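Local coordinates for (S)-ureidoglycine aminohydrolase (Escherichia coli, PDB 1RC6), which hydrolyses (S)-ureidoglycine to (S)-ureidoglycolate and ammonia, a manganese-dependent, stereospecific step of allantoin degradation in anaerobic nitrogen use, at residues S58-L63 with L131-Y136. Sequence-based numbering, arbitrary orientation.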
loop_
_atom_site.group_PDB
_atom_site.type_symbol
_atom_site.label_atom_id
_atom_site.label_comp_id
_atom_site.label_asym_id
_atom_site.label_seq_id
_atom_site.Cartn_x
_atom_site.Cartn_y
_atom_site.Cartn_z
ATOM N N SER A 58 1.139 12.887 -0.495
ATOM C CA SER A 58 2.379 13.335 0.117
ATOM C C SER A 58 3.258 12.105 0.270
ATOM O O SER A 58 4.035 11.989 1.215
ATOM C CB SER A 58 2.102 13.963 1.483
ATOM O OG SER A 58 1.517 13.021 2.367
ATOM N N PHE A 59 3.105 11.176 -0.669
ATOM C CA PHE A 59 3.872 9.941 -0.694
ATOM C C PHE A 59 3.842 9.406 -2.105
ATOM O O PHE A 59 3.156 9.955 -2.970
ATOM C CB PHE A 59 3.257 8.896 0.240
ATOM C CG PHE A 59 1.802 8.583 -0.055
ATOM C CD1 PHE A 59 0.778 9.320 0.539
ATOM C CD2 PHE A 59 1.457 7.548 -0.925
ATOM C CE1 PHE A 59 -0.563 9.030 0.275
ATOM C CE2 PHE A 59 0.121 7.253 -1.196
ATOM C CZ PHE A 59 -0.888 7.998 -0.592
ATOM N N VAL A 60 4.602 8.349 -2.354
ATOM C CA VAL A 60 4.599 7.717 -3.663
ATOM C C VAL A 60 4.492 6.252 -3.356
ATOM O O VAL A 60 5.252 5.759 -2.532
ATOM C CB VAL A 60 5.903 7.915 -4.433
ATOM C CG1 VAL A 60 5.769 7.276 -5.796
ATOM C CG2 VAL A 60 6.242 9.392 -4.557
ATOM N N ASP A 61 3.542 5.552 -3.964
ATOM C CA ASP A 61 3.444 4.123 -3.708
ATOM C C ASP A 61 3.454 3.364 -5.021
ATOM O O ASP A 61 3.223 3.950 -6.083
ATOM C CB ASP A 61 2.230 3.785 -2.835
ATOM C CG ASP A 61 0.944 4.357 -3.359
ATOM O OD1 ASP A 61 -0.064 4.242 -2.633
ATOM O OD2 ASP A 61 0.935 4.917 -4.484
ATOM N N TYR A 62 3.770 2.073 -4.960
ATOM C CA TYR A 62 3.883 1.273 -6.169
ATOM C C TYR A 62 3.303 -0.115 -6.057
ATOM O O TYR A 62 3.060 -0.638 -4.969
ATOM C CB TYR A 62 5.351 1.056 -6.560
ATOM C CG TYR A 62 6.310 2.199 -6.353
ATOM C CD1 TYR A 62 6.508 2.761 -5.089
ATOM C CD2 TYR A 62 7.044 2.707 -7.422
ATOM C CE1 TYR A 62 7.416 3.812 -4.898
ATOM C CE2 TYR A 62 7.955 3.753 -7.242
ATOM C CZ TYR A 62 8.134 4.297 -5.984
ATOM O OH TYR A 62 9.038 5.319 -5.834
ATOM N N LEU A 63 3.116 -0.716 -7.219
ATOM C CA LEU A 63 2.647 -2.077 -7.325
ATOM C C LEU A 63 3.724 -2.670 -8.227
ATOM O O LEU A 63 3.987 -2.151 -9.307
ATOM C CB LEU A 63 1.284 -2.132 -7.991
ATOM C CG LEU A 63 0.596 -3.498 -8.010
ATOM C CD1 LEU A 63 -0.845 -3.299 -8.466
ATOM C CD2 LEU A 63 1.325 -4.466 -8.946
ATOM N N LEU A 131 4.709 -1.387 -2.821
ATOM C CA LEU A 131 5.731 -0.498 -2.278
ATOM C C LEU A 131 5.204 0.859 -1.913
ATOM O O LEU A 131 4.266 1.351 -2.536
ATOM C CB LEU A 131 6.869 -0.317 -3.273
ATOM C CG LEU A 131 8.005 -1.328 -3.164
ATOM C CD1 LEU A 131 9.028 -0.997 -4.222
ATOM C CD2 LEU A 131 8.625 -1.294 -1.756
ATOM N N TYR A 132 5.849 1.479 -0.928
ATOM C CA TYR A 132 5.433 2.780 -0.449
ATOM C C TYR A 132 6.597 3.551 0.129
ATOM O O TYR A 132 7.469 2.976 0.780
ATOM C CB TYR A 132 4.361 2.589 0.620
ATOM C CG TYR A 132 3.887 3.855 1.297
ATOM C CD1 TYR A 132 4.639 4.461 2.296
ATOM C CD2 TYR A 132 2.658 4.428 0.965
ATOM C CE1 TYR A 132 4.168 5.602 2.959
ATOM C CE2 TYR A 132 2.187 5.566 1.616
ATOM C CZ TYR A 132 2.939 6.143 2.614
ATOM O OH TYR A 132 2.438 7.226 3.310
ATOM N N LYS A 133 6.621 4.857 -0.109
ATOM C CA LYS A 133 7.682 5.688 0.431
ATOM C C LYS A 133 7.157 7.092 0.660
ATOM O O LYS A 133 6.257 7.538 -0.033
ATOM C CB LYS A 133 8.871 5.746 -0.525
ATOM C CG LYS A 133 8.608 6.547 -1.801
ATOM C CD LYS A 133 9.888 6.796 -2.594
ATOM C CE LYS A 133 9.599 7.561 -3.864
ATOM N NZ LYS A 133 10.826 7.885 -4.637
ATOM N N ARG A 134 7.715 7.777 1.650
ATOM C CA ARG A 134 7.335 9.155 1.961
ATOM C C ARG A 134 8.515 9.815 2.660
ATOM O O ARG A 134 9.445 9.138 3.092
ATOM C CB ARG A 134 6.106 9.213 2.878
ATOM C CG ARG A 134 6.369 8.818 4.302
ATOM C CD ARG A 134 5.130 8.929 5.173
ATOM N NE ARG A 134 4.638 10.302 5.285
ATOM C CZ ARG A 134 3.506 10.731 4.727
ATOM N NH1 ARG A 134 2.748 9.893 4.021
ATOM N NH2 ARG A 134 3.138 11.997 4.858
ATOM N N ARG A 135 8.481 11.137 2.757
ATOM C CA ARG A 135 9.548 11.857 3.418
ATOM C C ARG A 135 9.221 11.905 4.912
ATOM O O ARG A 135 8.237 12.519 5.338
ATOM C CB ARG A 135 9.682 13.260 2.819
ATOM C CG ARG A 135 10.849 14.064 3.364
ATOM C CD ARG A 135 11.486 14.906 2.266
ATOM N NE ARG A 135 10.532 15.787 1.587
ATOM C CZ ARG A 135 10.824 16.542 0.529
ATOM N NH1 ARG A 135 12.048 16.531 0.014
ATOM N NH2 ARG A 135 9.889 17.307 -0.022
ATOM N N TYR A 136 10.042 11.229 5.701
ATOM C CA TYR A 136 9.845 11.170 7.140
ATOM C C TYR A 136 9.932 12.508 7.885
ATOM O O TYR A 136 10.757 13.367 7.564
ATOM C CB TYR A 136 10.842 10.194 7.747
ATOM C CG TYR A 136 10.779 10.139 9.247
ATOM C CD1 TYR A 136 11.695 10.841 10.029
ATOM C CD2 TYR A 136 9.784 9.413 9.888
ATOM C CE1 TYR A 136 11.617 10.817 11.419
ATOM C CE2 TYR A 136 9.690 9.380 11.279
ATOM C CZ TYR A 136 10.608 10.082 12.039
ATOM O OH TYR A 136 10.515 10.042 13.416
#
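Y62, L131 and K133 bury the most surface where these two antiparallel strands pair, and all three project from the same face of the sheet. Y62 and L131 form a hydrogen-bonded pair: Y62 N donates to L131 O at 2.6 Å, and L131 N returns a bond to Y62 O. With CG set anti to its carbonyl carbon (chi1 -38°), the Y62 ring leans across its partner, so that CD1 rests 3.6 Å from L131 CB, where the first carbon of an aliphatic side chain gives the ring an apolar surface to pack against. The phenol end reaches on to K133, whose CE lies at the edge of the ring. Lysine suits this partly exposed position because its extended methylenes run beside the branched V60, with V60 CB 3.8 Å from K133 CE, and carry the ammonium past the apolar part. Beneath them, the backbones of V60 and K133 exchange two hydrogen bonds nearly along their C=O axes.

The other face carries D61, Y132 and the F59 ring. Y132 CE2 sits over one face of the F59 ring, 3.3 Å from CD2, but the near-parallel planes (26°) are slid so far apart that they barely overlap. R134, bent at chi3, sends NH1 in its guanidinium plane to Y132 OH, and NH2 to S58 OG at 3.1 Å; E201 also binds that serine hydroxyl. An alanine at R134 would probably leave the Y132 hydroxyl and S58 less firmly positioned, since both guanidinium bonds would go.

Within this cupin domain, strand 60-67 lies between 46-49 and 127-135, and the latter pairs onward with 81-89. F59 and Y132 also pack on S252 of strand 247-254, joining this sheet to that of the other cupin domain.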